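Local coordinates for glutamine cyclotransferase (Xanthomonas campestris, PDB 3MBR), which probably cyclises N-terminal glutamine residues of peptides and proteins to pyroglutamate, and folds as a calcium-binding five-bladed beta-propeller, at residues 44-49 and 53-58; 5-10 and 172-177; 117-120 and 126-129; 87-92 and 97-102. The protein carries 1 engineered substitution. All coordinates share one frame; numbering follows the deposited sequence.

Overall arrangement
The N terminus enters contact 2 first: segment 5-10, leading into strand 9-16, waits for 172-177, so contact 2 closes a loop of more than 160 residues within which the other three contacts nest. Contact 1 then closes the short hairpin 44-49/53-58, contact 4 the hairpin 87-92/97-102 and contact 3 the hairpin 117-120/126-129, in series and without crossing, each in a different blade of the propeller. Contacts 1 and 4 touch where Val45 packs on Tyr90, joining two successive blades. Contacts 3 and 4 stay about 6 Å apart at their nearest atoms. Contact 2 lies across the chain's centre from contacts 1 and 4, where the N-terminal segment meets the blade containing strand 171-175.

Contact 1: residues 44-49 and 53-58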
loop_
_atom_site.group_PDB
_atom_site.type_symbol
_atom_site.label_atom_id
_atom_site.label_comp_id
_atom_site.label_asym_id
_atom_site.label_seq_id
_atom_site.Cartn_x
_atom_site.Cartn_y
_atom_site.Cartn_z
ATOM N N SER A 44 -2.151 -0.331 14.701
ATOM C CA SER A 44 -2.806 0.963 14.694
ATOM C C SER A 44 -3.046 1.453 13.307
ATOM O O SER A 44 -2.431 1.006 12.322
ATOM C CB SER A 44 -1.885 2.029 15.406
ATOM O OG SER A 44 -0.809 2.536 14.652
ATOM N N VAL A 45 -3.901 2.451 13.201
ATOM C CA VAL A 45 -4.036 3.273 11.988
ATOM C C VAL A 45 -3.710 4.691 12.399
ATOM O O VAL A 45 -4.284 5.195 13.386
ATOM C CB VAL A 45 -5.465 3.219 11.482
ATOM C CG1 VAL A 45 -5.633 4.071 10.255
ATOM C CG2 VAL A 45 -5.798 1.741 11.068
ATOM N N ARG A 46 -2.808 5.329 11.687
ATOM C CA ARG A 46 -2.277 6.645 12.124
ATOM C C ARG A 46 -2.632 7.662 11.053
ATOM O O ARG A 46 -2.492 7.364 9.855
ATOM C CB ARG A 46 -0.746 6.664 12.183
ATOM C CG ARG A 46 -0.150 5.645 13.182
ATOM C CD ARG A 46 1.347 5.615 12.971
ATOM N NE ARG A 46 1.937 4.710 13.930
ATOM C CZ ARG A 46 3.207 4.850 14.349
ATOM N NH1 ARG A 46 4.007 5.799 13.800
ATOM N NH2 ARG A 46 3.687 4.029 15.274
ATOM N N LYS A 47 -3.048 8.862 11.464
ATOM C CA LYS A 47 -3.136 10.006 10.573
ATOM C C LYS A 47 -1.886 10.831 10.836
ATOM O O LYS A 47 -1.661 11.198 11.990
ATOM C CB LYS A 47 -4.374 10.826 10.880
ATOM C CG LYS A 47 -4.461 12.095 10.008
ATOM C CD LYS A 47 -5.734 12.916 10.501
ATOM C CE LYS A 47 -5.940 14.129 9.763
ATOM N NZ LYS A 47 -7.100 14.873 10.407
ATOM N N VAL A 48 -1.129 11.103 9.804
ATOM C CA VAL A 48 0.256 11.628 9.957
ATOM C C VAL A 48 0.445 12.884 9.163
ATOM O O VAL A 48 -0.012 13.014 8.034
ATOM C CB VAL A 48 1.303 10.536 9.573
ATOM C CG1 VAL A 48 2.735 11.057 9.675
ATOM C CG2 VAL A 48 1.085 9.235 10.343
ATOM N N ASP A 49 1.061 13.843 9.803
ATOM C CA ASP A 49 1.463 15.089 9.137
ATOM C C ASP A 49 2.664 14.801 8.218
ATOM O O ASP A 49 3.716 14.325 8.638
ATOM C CB ASP A 49 1.857 16.137 10.192
ATOM C CG ASP A 49 2.241 17.425 9.573
ATOM O OD1 ASP A 49 3.438 17.789 9.570
ATOM O OD2 ASP A 49 1.341 18.029 8.949
ATOM N N GLY A 53 6.134 14.203 9.957
ATOM C CA GLY A 53 6.046 12.780 10.343
ATOM C C GLY A 53 5.325 12.531 11.658
ATOM O O GLY A 53 5.289 11.429 12.139
ATOM N N ARG A 54 4.805 13.582 12.289
ATOM C CA ARG A 54 4.140 13.449 13.600
ATOM C C ARG A 54 2.729 12.877 13.449
ATOM O O ARG A 54 1.995 13.177 12.488
ATOM C CB ARG A 54 4.026 14.868 14.191
ATOM C CG ARG A 54 5.414 15.352 14.693
ATOM C CD ARG A 54 5.386 16.846 15.074
ATOM N NE ARG A 54 6.721 17.289 15.465
ATOM C CZ ARG A 54 7.073 18.562 15.644
ATOM N NH1 ARG A 54 6.189 19.528 15.410
ATOM N NH2 ARG A 54 8.315 18.860 16.023
ATOM N N ILE A 55 2.337 12.087 14.438
ATOM C CA ILE A 55 0.999 11.480 14.489
ATOM C C ILE A 55 0.013 12.494 14.976
ATOM O O ILE A 55 0.183 13.093 16.078
ATOM C CB ILE A 55 0.975 10.230 15.404
ATOM C CG1 ILE A 55 1.984 9.163 14.887
ATOM C CG2 ILE A 55 -0.428 9.610 15.463
ATOM C CD1 ILE A 55 2.220 8.084 15.956
ATOM N N LEU A 56 -1.005 12.731 14.146
ATOM C CA LEU A 56 -2.101 13.698 14.511
ATOM C C LEU A 56 -3.272 12.995 15.212
ATOM O O LEU A 56 -3.965 13.588 16.042
ATOM C CB LEU A 56 -2.588 14.410 13.238
ATOM C CG LEU A 56 -1.447 15.107 12.479
ATOM C CD1 LEU A 56 -1.970 15.665 11.158
ATOM C CD2 LEU A 56 -0.965 16.251 13.318
ATOM N N GLN A 57 -3.525 11.741 14.831
ATOM C CA GLN A 57 -4.656 10.985 15.341
ATOM C C GLN A 57 -4.310 9.509 15.158
ATOM O O GLN A 57 -3.551 9.167 14.232
ATOM C CB GLN A 57 -5.847 11.367 14.486
ATOM C CG GLN A 57 -7.171 11.204 15.126
ATOM C CD GLN A 57 -8.295 11.563 14.178
ATOM O OE1 GLN A 57 -8.082 12.009 13.041
ATOM N NE2 GLN A 57 -9.476 11.296 14.603
ATOM N N ARG A 58 -4.862 8.615 15.982
ATOM C CA ARG A 58 -4.610 7.181 15.806
ATOM C C ARG A 58 -5.769 6.377 16.355
ATOM O O ARG A 58 -6.524 6.804 17.269
ATOM C CB ARG A 58 -3.308 6.737 16.447
ATOM C CG ARG A 58 -3.235 6.750 17.913
ATOM C CD ARG A 58 -2.271 5.624 18.283
ATOM N NE ARG A 58 -0.871 5.992 18.182
ATOM C CZ ARG A 58 0.119 5.123 17.974
ATOM N NH1 ARG A 58 -0.164 3.830 17.807
ATOM N NH2 ARG A 58 1.396 5.537 17.934
#
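Antiparallel backbones pair Arg46 with Arg58, Lys47 with Gln57 and Val48 with Ile55, the register slipping by one residue after Lys47. Lys47 N donates an almost straight bond to Gln57 O (2.8 Å), while Lys47 O receives Leu56 N at 2.7 Å and Gln57 N only weakly. Leu56 and Gln57 therefore both face Lys47 in a classic beta bulge, placed in the hairpin that forms the outer half of a propeller blade. Toward the turn, Asp49 is gripped twice through its backbone: its N bonds to Arg54 O, and its O accepts from Gly53 N (2.8 Å). Its OD1 turns to Thr52.

On the face shared by Arg46, Val48, Ile55 and Arg58, Arg46 reaches out fully extended from CG to NE, and Ile55 CD1 sits over one face of its guanidinium, toward the rim, 3.6 Å from Arg46 NH1. Arg58 runs alongside, bent at chi2 and chi3, and brings its NH2 to 3.8 Å from Arg46 NH2, the two planes 54° apart. Asp18, in a salt bridge with Arg46 NH1, probably offsets this meeting of like charges; Thr20 holds Arg46 NH2. On the other face Lys47, with CG opposite its own N (chi1 177°), runs slantwise across Gln57, its CD 3.6 Å from Gln57 OE1. The Gln57 NE2 group bonds to Ala93 O, beyond the hairpin.

Contact 2: residues 5-10 and 172-177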
loop_
_atom_site.group_PDB
_atom_site.type_symbol
_atom_site.label_atom_id
_atom_site.label_comp_id
_atom_site.label_asym_id
_atom_site.label_seq_id
_atom_site.Cartn_x
_atom_site.Cartn_y
_atom_site.Cartn_z
ATOM N N PRO A 5 10.701 -3.259 -19.113
ATOM C CA PRO A 5 11.738 -2.266 -18.885
ATOM C C PRO A 5 11.759 -1.721 -17.480
ATOM O O PRO A 5 10.766 -1.878 -16.761
ATOM C CB PRO A 5 11.419 -1.147 -19.930
ATOM C CG PRO A 5 9.867 -1.211 -19.918
ATOM C CD PRO A 5 9.562 -2.709 -19.894
ATOM N N THR A 6 12.897 -1.178 -17.059
ATOM C CA THR A 6 13.072 -0.498 -15.803
ATOM C C THR A 6 12.986 0.980 -15.986
ATOM O O THR A 6 13.697 1.573 -16.802
ATOM C CB THR A 6 14.371 -0.945 -15.102
ATOM O OG1 THR A 6 14.254 -2.354 -14.835
ATOM C CG2 THR A 6 14.519 -0.233 -13.794
ATOM N N GLN A 7 12.083 1.574 -15.260
ATOM C CA GLN A 7 11.779 2.971 -15.337
ATOM C C GLN A 7 12.579 3.683 -14.262
ATOM O O GLN A 7 12.609 3.288 -13.105
ATOM C CB GLN A 7 10.271 3.192 -15.180
ATOM C CG GLN A 7 9.821 4.638 -15.107
ATOM C CD GLN A 7 8.364 4.758 -15.157
ATOM O OE1 GLN A 7 7.649 3.823 -14.673
ATOM N NE2 GLN A 7 7.855 5.875 -15.639
ATOM N N GLY A 8 13.199 4.810 -14.621
ATOM C CA GLY A 8 13.906 5.595 -13.637
ATOM C C GLY A 8 13.061 6.437 -12.701
ATOM O O GLY A 8 11.894 6.613 -12.907
ATOM N N TYR A 9 13.704 7.020 -11.737
ATOM C CA TYR A 9 13.016 7.921 -10.829
ATOM C C TYR A 9 14.008 8.859 -10.233
ATOM O O TYR A 9 15.232 8.598 -10.317
ATOM C CB TYR A 9 12.285 7.139 -9.695
ATOM C CG TYR A 9 13.239 6.542 -8.686
ATOM C CD1 TYR A 9 13.518 7.189 -7.491
ATOM C CD2 TYR A 9 13.956 5.364 -9.007
ATOM C CE1 TYR A 9 14.463 6.680 -6.564
ATOM C CE2 TYR A 9 14.876 4.803 -8.109
ATOM C CZ TYR A 9 15.166 5.470 -6.899
ATOM O OH TYR A 9 16.089 4.939 -6.049
ATOM N N ARG A 10 13.486 9.930 -9.636
ATOM C CA ARG A 10 14.295 10.793 -8.819
ATOM C C ARG A 10 13.637 11.066 -7.500
ATOM O O ARG A 10 12.438 11.097 -7.419
ATOM C CB ARG A 10 14.666 12.081 -9.493
ATOM C CG ARG A 10 13.666 13.010 -9.765
ATOM C CD ARG A 10 14.291 14.337 -10.445
ATOM N NE ARG A 10 13.130 15.151 -10.731
ATOM C CZ ARG A 10 12.581 16.061 -9.912
ATOM N NH1 ARG A 10 13.154 16.385 -8.744
ATOM N NH2 ARG A 10 11.416 16.655 -10.277
ATOM N N ILE A 172 8.909 -1.868 -7.500
ATOM C CA ILE A 172 7.451 -1.655 -7.688
ATOM C C ILE A 172 7.138 -2.012 -9.113
ATOM O O ILE A 172 7.919 -1.665 -10.070
ATOM C CB ILE A 172 7.163 -0.193 -7.387
ATOM C CG1 ILE A 172 7.454 0.056 -5.847
ATOM C CG2 ILE A 172 5.714 0.180 -7.817
ATOM C CD1 ILE A 172 7.252 1.506 -5.476
ATOM N N ALA A 173 6.080 -2.769 -9.336
ATOM C CA ALA A 173 5.560 -3.061 -10.657
ATOM C C ALA A 173 4.514 -2.021 -11.025
ATOM O O ALA A 173 3.601 -1.766 -10.215
ATOM C CB ALA A 173 4.897 -4.416 -10.600
ATOM N N ARG A 174 4.587 -1.403 -12.225
ATOM C CA ARG A 174 3.459 -0.591 -12.751
ATOM C C ARG A 174 2.673 -1.547 -13.620
ATOM O O ARG A 174 3.237 -2.096 -14.599
ATOM C CB ARG A 174 3.989 0.545 -13.613
ATOM C CG ARG A 174 4.504 1.576 -12.885
ATOM C CD ARG A 174 5.085 2.699 -13.821
ATOM N NE ARG A 174 4.229 2.979 -14.959
ATOM C CZ ARG A 174 4.516 3.143 -16.280
ATOM N NH1 ARG A 174 3.495 3.314 -17.106
ATOM N NH2 ARG A 174 5.740 3.212 -16.864
ATOM N N ILE A 175 1.420 -1.758 -13.263
ATOM C CA ILE A 175 0.514 -2.743 -13.899
ATOM C C ILE A 175 -0.587 -2.083 -14.711
ATOM O O ILE A 175 -1.281 -1.204 -14.209
ATOM C CB ILE A 175 -0.115 -3.680 -12.821
ATOM C CG1 ILE A 175 1.017 -4.429 -12.056
ATOM C CG2 ILE A 175 -1.142 -4.727 -13.378
ATOM C CD1 ILE A 175 0.582 -4.849 -10.667
ATOM N N ASP A 176 -0.754 -2.565 -15.940
ATOM C CA ASP A 176 -1.887 -2.136 -16.794
ATOM C C ASP A 176 -3.098 -2.894 -16.276
ATOM O O ASP A 176 -3.159 -4.106 -16.339
ATOM C CB ASP A 176 -1.591 -2.529 -18.260
ATOM C CG ASP A 176 -2.724 -2.232 -19.188
ATOM O OD1 ASP A 176 -3.824 -1.955 -18.713
ATOM O OD2 ASP A 176 -2.519 -2.341 -20.413
ATOM N N PRO A 177 -4.097 -2.201 -15.668
ATOM C CA PRO A 177 -5.151 -3.028 -15.059
ATOM C C PRO A 177 -6.079 -3.737 -16.055
ATOM O O PRO A 177 -6.721 -4.741 -15.693
ATOM C CB PRO A 177 -5.996 -2.002 -14.266
ATOM C CG PRO A 177 -5.718 -0.698 -14.887
ATOM C CD PRO A 177 -4.298 -0.767 -15.483
#
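Gln7 brings its amide oxygen to the edge of the Arg174 guanidinium, the side chains crossing at about a right angle and the amide plane turned 57° from the guanidinium plane. The whole contact rests on one oxygen: Gln7 OE1 receives a hydrogen bond from Arg174 NH2 at 3.0 Å. The bond is a bent one, with 148° at the hydrogen. The donor stands above the amide carbonyl plane, well away from a lone-pair direction, whereas the oxygen sits at the guanidinium edge and only slightly out of that plane. Such skewed geometry suggests a modest bond. Arg174 CD also lies very close to Gln7 OE1, at 2.9 Å, a short approach that is doubtful as a favourable contact.

Torsions explain the meeting. Gln7 is stretched out, CG trans to the backbone N, and together with the longer Arg174 it bridges backbones whose nearest CA atoms, those of Gln7 and Arg174, are 9.4 Å apart. Arg174 instead folds at chi3 (42°), which swings its NH2 back over the amide oxygen. Both groups have second partners: Gln7 NE2 bonds to Thr234 O, and Arg174 NH1 forms a salt bridge with Glu161.

Strand 182-187 accompanies both segments. Its Trp185 makes backbone hydrogen bonds with Pro5 and Gln7, and its Val183, Ala184 and Ile186 touch Arg174. Leu163 of strand 161-166 also packs on the arginine, and Leu233 of strand 227-233 lies against Gln7, so the contact bridges neighbouring blades near the closure of the propeller ring.

Contact 3: residues 117-120 and 126-129; sequences LYMS and IRKL
Leu117 and Leu129 exchange two backbone hydrogen bonds, as do Met119 and Arg127, and between these antiparallel hydrogen-bonded pairs stands the non-hydrogen-bonded pair Tyr118 and Lys128. On one face of this beta hairpin Leu117, Met119 and Leu129 pack tightly, with partly exposed Arg127 at the margin. Leu117 CB meets Leu129 CB at 4.1 Å, and Met119, crossing obliquely, brings SD to 4.2 Å from Leu129 CD1. Fully extended, with CG trans to the backbone N (chi1 176°), Met119 runs alongside Arg127 and sets its CE over one face of the guanidinium, 3.5 Å from Arg127 NH1. The guanidinium is fixed by further partners, Arg127 NH2 pairing with Asp121 in a salt bridge and bonding to Pro104 O.

The opposite face is looser toward its end. Ile126 CG2 fits at the edge of the buried Tyr118 ring, 3.9 Å from Tyr118 CB, but partly exposed Lys128 merely lies along the ring, pointing the same way, with CE 3.5 Å from Tyr118 OH. That hydroxyl has its hydrogen bond with Asp113 instead.

Tyr118 also stacks on Trp157 and lies close to Leu155, a calcium ligand, although its side chain is about 10 Å from the ion itself. The hairpin occupies the middle of its blade: strand 109-112 bonds to one side, through Thr111 to Tyr118, and strand 136-144 to the other, through Ile140 to Ile126, while Leu80 of strand 76-81 packs on Met119.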
loop_
_atom_site.group_PDB
_atom_site.type_symbol
_atom_site.label_atom_id
_atom_site.label_comp_id
_atom_site.label_asym_id
_atom_site.label_seq_id
_atom_site.Cartn_x
_atom_site.Cartn_y
_atom_site.Cartn_z
ATOM N N LEU A 117 -12.502 -1.072 -5.218
ATOM C CA LEU A 117 -11.277 -1.313 -4.457
ATOM C C LEU A 117 -10.535 -2.440 -5.121
ATOM O O LEU A 117 -11.143 -3.258 -5.834
ATOM C CB LEU A 117 -11.626 -1.794 -3.008
ATOM C CG LEU A 117 -12.637 -0.957 -2.264
ATOM C CD1 LEU A 117 -12.758 -1.564 -0.879
ATOM C CD2 LEU A 117 -12.311 0.522 -2.215
ATOM N N TYR A 118 -9.225 -2.479 -4.920
ATOM C CA TYR A 118 -8.318 -3.537 -5.430
ATOM C C TYR A 118 -7.577 -4.103 -4.251
ATOM O O TYR A 118 -7.035 -3.377 -3.457
ATOM C CB TYR A 118 -7.348 -2.934 -6.487
ATOM C CG TYR A 118 -8.089 -2.398 -7.668
ATOM C CD1 TYR A 118 -8.572 -1.089 -7.668
ATOM C CD2 TYR A 118 -8.296 -3.191 -8.764
ATOM C CE1 TYR A 118 -9.345 -0.590 -8.765
ATOM C CE2 TYR A 118 -8.984 -2.720 -9.860
ATOM C CZ TYR A 118 -9.516 -1.410 -9.868
ATOM O OH TYR A 118 -10.207 -0.922 -11.000
ATOM N N MET A 119 -7.659 -5.416 -4.096
ATOM C CA MET A 119 -7.070 -6.090 -2.928
ATOM C C MET A 119 -6.015 -7.139 -3.379
ATOM O O MET A 119 -6.247 -8.006 -4.219
ATOM C CB MET A 119 -8.220 -6.870 -2.218
ATOM C CG MET A 119 -7.761 -7.656 -1.088
ATOM S SD MET A 119 -9.111 -8.444 -0.161
ATOM C CE MET A 119 -8.283 -9.765 0.797
ATOM N N SER A 120 -4.866 -7.059 -2.733
ATOM C CA SER A 120 -3.808 -8.113 -2.792
ATOM C C SER A 120 -4.010 -9.115 -1.610
ATOM O O SER A 120 -4.215 -8.696 -0.468
ATOM C CB SER A 120 -2.405 -7.480 -2.638
ATOM O OG SER A 120 -1.461 -8.611 -2.433
ATOM N N ILE A 126 -5.188 -10.184 -8.089
ATOM C CA ILE A 126 -5.783 -9.044 -7.360
ATOM C C ILE A 126 -7.329 -9.065 -7.495
ATOM O O ILE A 126 -7.889 -9.199 -8.609
ATOM C CB ILE A 126 -5.290 -7.751 -7.994
ATOM C CG1 ILE A 126 -3.763 -7.603 -7.888
ATOM C CG2 ILE A 126 -6.005 -6.500 -7.448
ATOM C CD1 ILE A 126 -3.271 -6.540 -8.616
ATOM N N ARG A 127 -7.981 -8.939 -6.348
ATOM C CA ARG A 127 -9.462 -8.939 -6.281
ATOM C C ARG A 127 -9.979 -7.508 -6.485
ATOM O O ARG A 127 -9.513 -6.544 -5.872
ATOM C CB ARG A 127 -9.927 -9.483 -4.948
ATOM C CG ARG A 127 -9.269 -10.823 -4.475
ATOM C CD ARG A 127 -9.718 -11.211 -3.043
ATOM N NE ARG A 127 -8.999 -12.357 -2.451
ATOM C CZ ARG A 127 -9.190 -12.895 -1.232
ATOM N NH1 ARG A 127 -10.174 -12.509 -0.408
ATOM N NH2 ARG A 127 -8.391 -13.915 -0.825
ATOM N N LYS A 128 -11.036 -7.390 -7.286
ATOM C CA LYS A 128 -11.697 -6.081 -7.464
ATOM C C LYS A 128 -13.005 -6.137 -6.654
ATOM O O LYS A 128 -13.832 -7.046 -6.861
ATOM C CB LYS A 128 -11.930 -5.870 -8.940
ATOM C CG LYS A 128 -12.405 -4.517 -9.399
ATOM C CD LYS A 128 -12.448 -4.528 -10.994
ATOM C CE LYS A 128 -12.753 -3.200 -11.631
ATOM N NZ LYS A 128 -13.298 -3.361 -13.063
ATOM N N LEU A 129 -13.178 -5.194 -5.731
ATOM C CA LEU A 129 -14.286 -5.262 -4.775
ATOM C C LEU A 129 -15.230 -4.105 -4.926
ATOM O O LEU A 129 -14.807 -2.974 -5.226
ATOM C CB LEU A 129 -13.739 -5.248 -3.336
ATOM C CG LEU A 129 -12.610 -6.238 -2.954
ATOM C CD1 LEU A 129 -12.224 -6.017 -1.473
ATOM C CD2 LEU A 129 -13.018 -7.671 -3.180
#

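Contact 4: residues 87-92 and 97-102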
loop_
_atom_site.group_PDB
_atom_site.type_symbol
_atom_site.label_atom_id
_atom_site.label_comp_id
_atom_site.label_asym_id
_atom_site.label_seq_id
_atom_site.Cartn_x
_atom_site.Cartn_y
_atom_site.Cartn_z
ATOM N N GLY A 87 -12.046 -7.793 8.074
ATOM C CA GLY A 87 -11.721 -6.421 7.742
ATOM C C GLY A 87 -12.554 -5.475 8.553
ATOM O O GLY A 87 -13.572 -5.854 9.105
ATOM N N PHE A 88 -12.155 -4.219 8.593
ATOM C CA PHE A 88 -12.848 -3.182 9.355
ATOM C C PHE A 88 -13.088 -1.956 8.522
ATOM O O PHE A 88 -12.291 -1.644 7.597
ATOM C CB PHE A 88 -11.951 -2.836 10.553
ATOM C CG PHE A 88 -11.784 -4.102 11.480
ATOM C CD1 PHE A 88 -10.581 -4.751 11.612
ATOM C CD2 PHE A 88 -12.913 -4.686 12.022
ATOM C CE1 PHE A 88 -10.418 -5.873 12.470
ATOM C CE2 PHE A 88 -12.812 -5.890 12.826
ATOM C CZ PHE A 88 -11.556 -6.479 12.980
ATOM N N VAL A 89 -14.162 -1.295 8.835
ATOM C CA VAL A 89 -14.421 -0.011 8.192
ATOM C C VAL A 89 -14.508 1.003 9.300
ATOM O O VAL A 89 -15.302 0.791 10.236
ATOM C CB VAL A 89 -15.774 -0.031 7.372
ATOM C CG1 VAL A 89 -16.083 1.338 6.786
ATOM C CG2 VAL A 89 -15.813 -1.193 6.321
ATOM N N TYR A 90 -13.734 2.083 9.188
ATOM C CA TYR A 90 -13.741 3.157 10.162
ATOM C C TYR A 90 -14.397 4.378 9.550
ATOM O O TYR A 90 -14.274 4.581 8.346
ATOM C CB TYR A 90 -12.274 3.574 10.536
ATOM C CG TYR A 90 -11.417 2.491 11.106
ATOM C CD1 TYR A 90 -10.769 1.606 10.287
ATOM C CD2 TYR A 90 -11.234 2.356 12.476
ATOM C CE1 TYR A 90 -9.951 0.609 10.783
ATOM C CE2 TYR A 90 -10.399 1.305 13.028
ATOM C CZ TYR A 90 -9.746 0.444 12.144
ATOM O OH TYR A 90 -8.878 -0.583 12.549
ATOM N N ASP A 91 -15.018 5.215 10.386
ATOM C CA ASP A 91 -15.310 6.584 9.922
ATOM C C ASP A 91 -13.952 7.279 9.822
ATOM O O ASP A 91 -13.164 7.282 10.780
ATOM C CB ASP A 91 -16.162 7.266 10.979
ATOM C CG ASP A 91 -16.433 8.715 10.678
ATOM O OD1 ASP A 91 -17.228 8.962 9.734
ATOM O OD2 ASP A 91 -15.936 9.597 11.436
ATOM N N LEU A 92 -13.651 7.846 8.668
ATOM C CA LEU A 92 -12.380 8.476 8.439
ATOM C C LEU A 92 -12.099 9.629 9.388
ATOM O O LEU A 92 -11.005 9.729 9.950
ATOM C CB LEU A 92 -12.411 9.038 7.032
ATOM C CG LEU A 92 -11.495 8.678 5.915
ATOM C CD1 LEU A 92 -11.650 9.831 4.932
ATOM C CD2 LEU A 92 -10.110 8.566 6.329
ATOM N N PRO A 97 -14.124 2.645 14.580
ATOM C CA PRO A 97 -14.662 1.555 13.815
ATOM C C PRO A 97 -16.195 1.593 13.736
ATOM O O PRO A 97 -16.924 1.873 14.719
ATOM C CB PRO A 97 -14.172 0.276 14.605
ATOM C CG PRO A 97 -13.925 0.804 15.999
ATOM C CD PRO A 97 -13.407 2.205 15.794
ATOM N N ARG A 98 -16.671 1.315 12.528
ATOM C CA ARG A 98 -18.118 1.379 12.236
ATOM C C ARG A 98 -18.727 0.128 11.712
ATOM O O ARG A 98 -19.916 -0.093 11.876
ATOM C CB ARG A 98 -18.356 2.431 11.148
ATOM C CG ARG A 98 -18.085 3.834 11.634
ATOM C CD ARG A 98 -18.748 4.085 12.991
ATOM N NE ARG A 98 -19.169 5.475 13.134
ATOM C CZ ARG A 98 -18.416 6.403 13.698
ATOM N NH1 ARG A 98 -17.235 6.047 14.154
ATOM N NH2 ARG A 98 -18.816 7.667 13.801
ATOM N N ALA A 99 -17.895 -0.694 11.119
ATOM C CA ALA A 99 -18.355 -1.930 10.547
ATOM C C ALA A 99 -17.267 -2.940 10.420
ATOM O O ALA A 99 -16.059 -2.627 10.473
ATOM C CB ALA A 99 -19.039 -1.688 9.169
ATOM N N ARG A 100 -17.683 -4.188 10.159
ATOM C CA ARG A 100 -16.709 -5.238 9.961
ATOM C C ARG A 100 -17.133 -6.120 8.809
ATOM O O ARG A 100 -18.297 -6.120 8.444
ATOM C CB ARG A 100 -16.531 -6.078 11.238
ATOM C CG ARG A 100 -17.741 -6.897 11.629
ATOM C CD ARG A 100 -17.141 -8.335 11.730
ATOM N NE ARG A 100 -18.150 -9.305 11.952
ATOM C CZ ARG A 100 -18.813 -9.978 11.006
ATOM N NH1 ARG A 100 -18.502 -9.827 9.700
ATOM N NH2 ARG A 100 -19.790 -10.828 11.391
ATOM N N PHE A 101 -16.206 -6.833 8.229
ATOM C CA PHE A 101 -16.592 -7.697 7.114
ATOM C C PHE A 101 -15.608 -8.869 7.103
ATOM O O PHE A 101 -14.603 -8.828 7.840
ATOM C CB PHE A 101 -16.596 -6.946 5.753
ATOM C CG PHE A 101 -15.257 -6.330 5.340
ATOM C CD1 PHE A 101 -14.370 -7.003 4.487
ATOM C CD2 PHE A 101 -14.873 -5.089 5.807
ATOM C CE1 PHE A 101 -13.126 -6.383 4.089
ATOM C CE2 PHE A 101 -13.701 -4.504 5.429
ATOM C CZ PHE A 101 -12.828 -5.153 4.544
ATOM N N ARG A 102 -15.940 -9.925 6.345
ATOM C CA ARG A 102 -15.101 -11.127 6.308
ATOM C C ARG A 102 -14.796 -11.459 4.901
ATOM O O ARG A 102 -15.600 -11.180 4.004
ATOM C CB ARG A 102 -15.793 -12.317 6.967
ATOM C CG ARG A 102 -15.340 -12.529 8.410
ATOM C CD ARG A 102 -15.811 -13.934 8.891
ATOM N NE ARG A 102 -16.169 -14.068 10.318
ATOM C CZ ARG A 102 -16.249 -13.092 11.236
ATOM N NH1 ARG A 102 -16.003 -11.811 10.926
ATOM N NH2 ARG A 102 -16.589 -13.409 12.487
#
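Phe101 lays one face of its ring over Gly87, whose CA stands 3.7 Å from the ring centroid and 17° off the normal, a CH-pi contact. The torsion that puts CG between the N and carbonyl carbon (chi1 59°) folds the ring back across the partner strand, where Val89 CG2 touches CE2 of Phe101 obliquely at 4.0 Å. On the other face of the sheet Phe88 has Ala99 O at its ring edge and Arg100 CB obliquely against CD2. Farther along, Asp91 and Arg98 run side by side, carboxylate and guanidinium stacked with planes 29° apart and Asp91 CB over the guanidinium face, 3.6 Å from Arg98 NH1. The opposite charges probably attract weakly but form no salt bridge, and Asp91 OD2 bonds to Thr94.

The antiparallel hairpin carries a classic beta bulge: Arg98 N (2.7 Å) and Ala99 N (3.1 Å) both donate to Val89 O. Beyond it Tyr90 meets Pro97 obliquely, CD2 of the tyrosine 4.0 Å from CD of the proline.

Strand 96-102 is the outermost of its blade, and strand 86-91 lies between it and strand 76-81, whose Gln79 holds Tyr90 OH and whose Ile78 touches Phe101; Tyr65 meets Phe88 edge-to-face.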